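Local coordinates for protein aromatic-L-amino-acid decarboxylase (Catharanthus roseus, PDB 6EEW) that catalyses the pyridoxal 5'-phosphate-dependent decarboxylation of L-tryptophan to tryptamine and of 5-hydroxy-L-tryptophan to serotonin, at residues Pro224-Val227 with Glu228-Phe231; Tyr58-Lys61 with Arg62-Glu65; Thr104-Ser107 with Ala108-Leu111. One frame throughout, in Å; residues are numbered along the deposited sequence.

Contact 1: residues Pro224-Val227 with Glu228-Phe231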
loop_
_atom_site.group_PDB
_atom_site.type_symbol
_atom_site.label_atom_id
_atom_site.label_comp_id
_atom_site.label_asym_id
_atom_site.label_seq_id
_atom_site.Cartn_x
_atom_site.Cartn_y
_atom_site.Cartn_z
ATOM N N PRO A 224 -30.385 5.187 5.920
ATOM C CA PRO A 224 -30.990 6.064 4.911
ATOM C C PRO A 224 -30.871 7.536 5.284
ATOM O O PRO A 224 -31.013 7.920 6.447
ATOM C CB PRO A 224 -32.458 5.614 4.886
ATOM C CG PRO A 224 -32.658 4.878 6.193
ATOM C CD PRO A 224 -31.349 4.222 6.476
ATOM N N THR A 225 -30.593 8.358 4.276
ATOM C CA THR A 225 -30.452 9.790 4.454
ATOM C C THR A 225 -31.343 10.499 3.447
ATOM O O THR A 225 -31.676 9.948 2.396
ATOM C CB THR A 225 -29.013 10.259 4.261
ATOM O OG1 THR A 225 -28.633 10.071 2.893
ATOM C CG2 THR A 225 -28.073 9.505 5.178
ATOM N N THR A 226 -31.737 11.722 3.791
ATOM C CA THR A 226 -32.659 12.501 2.980
ATOM C C THR A 226 -32.141 13.922 2.798
ATOM O O THR A 226 -31.273 14.407 3.542
ATOM C CB THR A 226 -34.058 12.519 3.605
ATOM O OG1 THR A 226 -34.047 13.368 4.754
ATOM C CG2 THR A 226 -34.474 11.115 4.024
ATOM N N VAL A 227 -32.696 14.596 1.785
ATOM C CA VAL A 227 -32.352 15.990 1.542
ATOM C C VAL A 227 -32.619 16.859 2.769
ATOM O O VAL A 227 -31.987 17.909 2.932
ATOM C CB VAL A 227 -33.122 16.518 0.309
ATOM C CG1 VAL A 227 -34.625 16.577 0.594
ATOM C CG2 VAL A 227 -32.574 17.875 -0.127
ATOM N N GLU A 228 -33.513 16.425 3.664
ATOM C CA GLU A 228 -33.837 17.232 4.835
ATOM C C GLU A 228 -32.637 17.419 5.761
ATOM O O GLU A 228 -32.574 18.411 6.497
ATOM C CB GLU A 228 -35.005 16.598 5.590
ATOM C CG GLU A 228 -36.304 16.582 4.803
ATOM C CD GLU A 228 -36.791 17.994 4.472
ATOM O OE1 GLU A 228 -36.406 18.957 5.184
ATOM O OE2 GLU A 228 -37.558 18.141 3.496
ATOM N N THR A 229 -31.682 16.494 5.752
ATOM C CA THR A 229 -30.452 16.653 6.522
ATOM C C THR A 229 -29.241 16.892 5.624
ATOM O O THR A 229 -28.095 16.711 6.060
ATOM C CB THR A 229 -30.208 15.433 7.412
ATOM O OG1 THR A 229 -30.190 14.245 6.609
ATOM C CG2 THR A 229 -31.332 15.312 8.445
ATOM N N ASP A 230 -29.472 17.288 4.371
ATOM C CA ASP A 230 -28.413 17.388 3.370
ATOM C C ASP A 230 -27.671 16.064 3.207
ATOM O O ASP A 230 -26.458 16.042 2.970
ATOM C CB ASP A 230 -27.435 18.514 3.701
ATOM C CG ASP A 230 -28.110 19.887 3.714
ATOM O OD1 ASP A 230 -29.108 20.070 2.972
ATOM O OD2 ASP A 230 -27.617 20.786 4.436
ATOM N N PHE A 231 -28.407 14.957 3.343
ATOM C CA PHE A 231 -27.879 13.603 3.160
ATOM C C PHE A 231 -26.748 13.307 4.134
ATOM O O PHE A 231 -25.810 12.571 3.814
ATOM C CB PHE A 231 -27.432 13.365 1.714
ATOM C CG PHE A 231 -28.523 13.601 0.707
ATOM C CD1 PHE A 231 -29.565 12.693 0.566
ATOM C CD2 PHE A 231 -28.514 14.735 -0.092
ATOM C CE1 PHE A 231 -30.582 12.910 -0.355
ATOM C CE2 PHE A 231 -29.519 14.954 -1.016
ATOM C CZ PHE A 231 -30.556 14.043 -1.148
#
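Glu228 N donates to Thr226 OG1 at 3.3 Å, a rather bent bond (136°) that makes an ST turn; chi1 of 73° swings the hydroxyl between Thr226's own N and carbonyl carbon, where it meets the next-but-one amide. CB of Glu228 rests on the same oxygen. Thr229 N then reaches Thr226 O at 3.1 Å, closing a type I turn, 3-10 in character, over Val227 and Glu228, while Thr229 OG1 bonds onward to Gly232 O. Asp230, with positive phi (56°), reverses the chain, and its N bonds Val227 O at 3.0 Å. Together with Phe231 N to Thr226 O (2.9 Å), this pair is the 5-to-2 and 6-to-1 pattern of a Schellman motif, here ending a turn in the surface loop between strand 220-223 and helix 235-247. The Thr226 carbonyl is thus held by two donors, Phe231 N and Thr229 N, one above each side of its plane. Phe231's ring folds back over the Thr226-Val227 peptide: CE1 lies 3.4 Å from Val227 N, and CZ 3.9 Å from Val227 CB. At the ring's edge, in its plane, sits Thr225 OG1, 3.6 Å from Phe231 CD1 and itself hydrogen-bonded to Asp200 and Gln201.

Contact 2: residues Tyr58-Lys61 with Arg62-Glu65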
loop_
_atom_site.group_PDB
_atom_site.type_symbol
_atom_site.label_atom_id
_atom_site.label_comp_id
_atom_site.label_asym_id
_atom_site.label_seq_id
_atom_site.Cartn_x
_atom_site.Cartn_y
_atom_site.Cartn_z
ATOM N N TYR A 58 -6.603 -0.100 -26.773
ATOM C CA TYR A 58 -5.780 0.611 -27.746
ATOM C C TYR A 58 -4.301 0.307 -27.563
ATOM O O TYR A 58 -3.538 0.325 -28.535
ATOM C CB TYR A 58 -5.996 2.117 -27.623
ATOM C CG TYR A 58 -5.069 2.728 -26.606
ATOM C CD1 TYR A 58 -5.383 2.706 -25.257
ATOM C CD2 TYR A 58 -3.854 3.290 -26.989
ATOM C CE1 TYR A 58 -4.528 3.255 -24.311
ATOM C CE2 TYR A 58 -2.987 3.837 -26.050
ATOM C CZ TYR A 58 -3.332 3.821 -24.710
ATOM O OH TYR A 58 -2.483 4.369 -23.765
ATOM N N LEU A 59 -3.863 0.072 -26.327
ATOM C CA LEU A 59 -2.435 -0.044 -26.080
ATOM C C LEU A 59 -1.889 -1.418 -26.456
ATOM O O LEU A 59 -0.676 -1.558 -26.643
ATOM C CB LEU A 59 -2.137 0.278 -24.616
ATOM C CG LEU A 59 -0.663 0.522 -24.297
ATOM C CD1 LEU A 59 -0.123 1.678 -25.124
ATOM C CD2 LEU A 59 -0.459 0.761 -22.811
ATOM N N ARG A 60 -2.756 -2.429 -26.584
ATOM C CA ARG A 60 -2.297 -3.745 -27.025
ATOM C C ARG A 60 -1.760 -3.704 -28.449
ATOM O O ARG A 60 -0.842 -4.462 -28.790
ATOM C CB ARG A 60 -3.434 -4.766 -26.923
ATOM C CG ARG A 60 -3.195 -6.058 -27.705
ATOM C CD ARG A 60 -2.197 -6.986 -27.011
ATOM N NE ARG A 60 -0.841 -6.441 -26.976
ATOM C CZ ARG A 60 0.051 -6.719 -26.027
ATOM N NH1 ARG A 60 -0.275 -7.528 -25.026
ATOM N NH2 ARG A 60 1.265 -6.180 -26.067
ATOM N N LYS A 61 -2.306 -2.832 -29.291
ATOM C CA LYS A 61 -1.885 -2.755 -30.681
ATOM C C LYS A 61 -0.574 -2.002 -30.867
ATOM O O LYS A 61 -0.064 -1.956 -31.993
ATOM C CB LYS A 61 -2.975 -2.073 -31.514
ATOM C CG LYS A 61 -4.401 -2.476 -31.148
ATOM C CD LYS A 61 -5.410 -1.683 -31.971
ATOM C CE LYS A 61 -6.841 -1.942 -31.529
ATOM N NZ LYS A 61 -7.818 -1.261 -32.426
ATOM N N ARG A 62 -0.004 -1.429 -29.800
ATOM C CA ARG A 62 1.199 -0.615 -29.894
ATOM C C ARG A 62 2.380 -1.155 -29.102
ATOM O O ARG A 62 3.483 -0.609 -29.223
ATOM C CB ARG A 62 0.915 0.823 -29.433
ATOM C CG ARG A 62 -0.201 1.502 -30.194
ATOM C CD ARG A 62 -0.372 2.921 -29.708
ATOM N NE ARG A 62 -1.561 3.575 -30.250
ATOM C CZ ARG A 62 -1.914 4.827 -29.969
ATOM N NH1 ARG A 62 -1.173 5.562 -29.149
ATOM N NH2 ARG A 62 -3.012 5.343 -30.503
ATOM N N ILE A 63 2.186 -2.190 -28.291
ATOM C CA ILE A 63 3.272 -2.808 -27.535
ATOM C C ILE A 63 3.405 -4.263 -27.956
ATOM O O ILE A 63 2.392 -4.920 -28.233
ATOM C CB ILE A 63 3.049 -2.711 -26.017
ATOM C CG1 ILE A 63 3.011 -1.259 -25.561
ATOM C CG2 ILE A 63 4.122 -3.495 -25.251
ATOM C CD1 ILE A 63 3.020 -1.135 -24.083
ATOM N N PRO A 64 4.621 -4.794 -28.043
ATOM C CA PRO A 64 4.781 -6.217 -28.360
ATOM C C PRO A 64 4.097 -7.098 -27.322
ATOM O O PRO A 64 3.910 -6.714 -26.164
ATOM C CB PRO A 64 6.301 -6.411 -28.344
ATOM C CG PRO A 64 6.850 -5.064 -28.653
ATOM C CD PRO A 64 5.917 -4.096 -27.966
ATOM N N GLU A 65 3.721 -8.304 -27.758
ATOM C CA GLU A 65 3.041 -9.243 -26.871
ATOM C C GLU A 65 3.971 -9.892 -25.856
ATOM O O GLU A 65 3.488 -10.462 -24.871
ATOM C CB GLU A 65 2.345 -10.327 -27.691
ATOM C CG GLU A 65 1.128 -9.828 -28.426
ATOM C CD GLU A 65 0.530 -10.885 -29.312
ATOM O OE1 GLU A 65 1.078 -12.007 -29.335
ATOM O OE2 GLU A 65 -0.486 -10.599 -29.974
#
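Arg60 curls back toward the 62-65 segment and puts its NH2 on Ile63 O at 2.7 Å, a short and fairly straight bond (159°). CG leaves anti to the backbone N (chi1 164°), then the chain bends at both of its next torsions, bringing the guanidinium in edge-on. The carbonyl oxygen lies nearly in the guanidinium plane, whereas NH2 stands well above the plane of the carbonyl. Arg60 NH2 is also 2.7 Å from Pro64 O, which accepts from Trp142 NE1 of the second subunit. Over one face of the group lies the Glu65 CG methylene, 4.1 Å from Arg60 CZ; the Glu65 carboxylate makes no ion pair with it, and Arg60 NE is buried without a partner. With an alanine here, Ile63 O loses its side-chain donor and Glu65 CG the flat group against it, and the Ile63-Glu65 backbone is likely to be less firmly held. Leu59 O receives Arg62 N at 3.2 Å, closing a type I turn over Arg60 and Lys61, and takes a second, weak bond from Ile63 N; Leu59 CG packs on Ile63 CD1 at 4.0 Å. The side toward Arg62, itself exposed, is looser: the chain runs out extended until its guanidinium meets the buried Tyr58 ring, whose CD2 edge points at the centre of the guanidinium face, 3.9 Å from Arg62 CZ, with the planes 83° apart. Tyr58 OH bonds Asp84 O, and Arg62 NH1 forms a long, weak ion pair with Asp84 OD1. The turn lies in the connection between helices 24-44 and 74-85: Leu59 packs on Asp84 and Ile85 of helix 74-85, and helix 130-146 of the second subunit covers it, Glu134 of that subunit binding Leu59 N and its Trp142 packing on Ile63.

Contact 3: residues Thr104-Ser107 with Ala108-Leu111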
loop_
_atom_site.group_PDB
_atom_site.type_symbol
_atom_site.label_atom_id
_atom_site.label_comp_id
_atom_site.label_asym_id
_atom_site.label_seq_id
_atom_site.Cartn_x
_atom_site.Cartn_y
_atom_site.Cartn_z
ATOM N N THR A 104 -3.911 16.373 -4.696
ATOM C CA THR A 104 -3.063 17.556 -4.673
ATOM C C THR A 104 -1.618 17.180 -4.377
ATOM O O THR A 104 -1.342 16.183 -3.708
ATOM C CB THR A 104 -3.587 18.561 -3.650
ATOM O OG1 THR A 104 -3.508 18.000 -2.331
ATOM C CG2 THR A 104 -5.025 18.857 -3.962
ATOM N N VAL A 105 -0.690 17.989 -4.887
ATOM C CA VAL A 105 0.732 17.663 -4.853
ATOM C C VAL A 105 1.527 18.915 -4.497
ATOM O O VAL A 105 0.986 20.018 -4.410
ATOM C CB VAL A 105 1.220 17.082 -6.195
ATOM C CG1 VAL A 105 0.402 15.840 -6.575
ATOM C CG2 VAL A 105 1.155 18.145 -7.298
ATOM N N SER A 106 2.830 18.723 -4.282
ATOM C CA SER A 106 3.756 19.804 -3.964
ATOM C C SER A 106 5.181 19.307 -4.176
ATOM O O SER A 106 5.484 18.138 -3.936
ATOM C CB SER A 106 3.603 20.292 -2.523
ATOM O OG SER A 106 4.096 19.310 -1.618
ATOM N N SER A 107 6.074 20.223 -4.545
ATOM C CA SER A 107 7.450 19.808 -4.776
ATOM C C SER A 107 8.108 19.282 -3.505
ATOM O O SER A 107 8.925 18.355 -3.575
ATOM C CB SER A 107 8.257 20.957 -5.373
ATOM O OG SER A 107 8.246 22.073 -4.526
ATOM N N ALA A 108 7.772 19.841 -2.339
ATOM C CA ALA A 108 8.336 19.298 -1.101
ATOM C C ALA A 108 7.994 17.823 -0.964
ATOM O O ALA A 108 8.857 16.998 -0.623
ATOM C CB ALA A 108 7.842 20.073 0.118
ATOM N N ALA A 109 6.745 17.466 -1.272
ATOM C CA ALA A 109 6.340 16.069 -1.177
ATOM C C ALA A 109 7.041 15.220 -2.227
ATOM O O ALA A 109 7.381 14.063 -1.970
ATOM C CB ALA A 109 4.824 15.945 -1.315
ATOM N N PHE A 110 7.254 15.766 -3.422
ATOM C CA PHE A 110 7.955 15.004 -4.445
ATOM C C PHE A 110 9.390 14.720 -4.032
ATOM O O PHE A 110 9.915 13.631 -4.293
ATOM C CB PHE A 110 7.931 15.739 -5.774
ATOM C CG PHE A 110 8.337 14.887 -6.918
ATOM C CD1 PHE A 110 7.463 13.941 -7.433
ATOM C CD2 PHE A 110 9.598 15.015 -7.482
ATOM C CE1 PHE A 110 7.840 13.137 -8.507
ATOM C CE2 PHE A 110 9.983 14.217 -8.557
ATOM C CZ PHE A 110 9.105 13.284 -9.071
ATOM N N LEU A 111 10.044 15.693 -3.396
ATOM C CA LEU A 111 11.363 15.435 -2.848
ATOM C C LEU A 111 11.295 14.327 -1.810
ATOM O O LEU A 111 12.157 13.444 -1.775
ATOM C CB LEU A 111 11.927 16.708 -2.227
ATOM C CG LEU A 111 12.105 17.879 -3.202
ATOM C CD1 LEU A 111 12.789 19.033 -2.506
ATOM C CD2 LEU A 111 12.895 17.443 -4.418
#
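Ser106 OG is held by two partners: it accepts from Ala109 N at 3.2 Å (N-H...O 157°) and gives its own proton to Leu322 O. A chi1 of 71° places the hydroxyl between the backbone N and the carbonyl carbon of Ser106, turned to the opening turn of the helix, where it also touches Ala109 CB at 3.5 Å. The hydroxyl therefore stands in for the carbonyl that a preceding turn would have offered. Regular i-to-i+4 bonding takes over at once. Phe110 N meets Ser106 O at 3.0 Å, lying in the carbonyl plane, and Leu111 N meets Ser107 O at 2.9 Å, almost in line with the C=O bond. Leu111 CG closes over Ser107 O at 3.2 Å, a tight apolar cover. With CG of Phe110 anti to its backbone N (chi1 -166°), the ring leans away from 104-107, and of the Phe110 side chain CB is the part that approaches, 3.6 Å from Ser107 O; beyond, the ring meets Tyr324 of its own chain and Phe27 of the second subunit. Ser107 OG hydrogen-bonds Gln30 OE1 of the second subunit. Ala108 and Ala109 lie against Ser384 and Ile381 of helix 375-409, and every touching residue is buried. Upstream, Thr104 OG1 bonds Leu322 N and the carbonyl oxygen of the pyridoxal-lysine at position 319, so the extended lead-in is tied to the cofactor-bearing loop. The whole is a serine N-cap on helix 107-119, set where this pyridoxal-phosphate enzyme's dimer interface passes close to its active site, with the side chain of Ala109 about 9 Å from that of the substrate-binding His318.

Contact 3 is wholly buried, contact 2 partly so, and contact 1 lies at the surface; no two touch, the closest pair, contacts 2 and 3, being about 20 Å apart at their nearest atoms. All three are local contacts along the chain, yet they use the backbone differently: contact 1 terminates a short turn, contact 3 starts a true helix, and contact 2 links a turn to an extended run through a charged side chain. Contacts 2 and 3 both meet the second subunit, whereas contact 1 meets no other chain and sits across the chain's centre from contact 3. Hydroxyls accept from amides in contacts 1 and 3, as an N-cap only in contact 3; an arginine bridges contact 2.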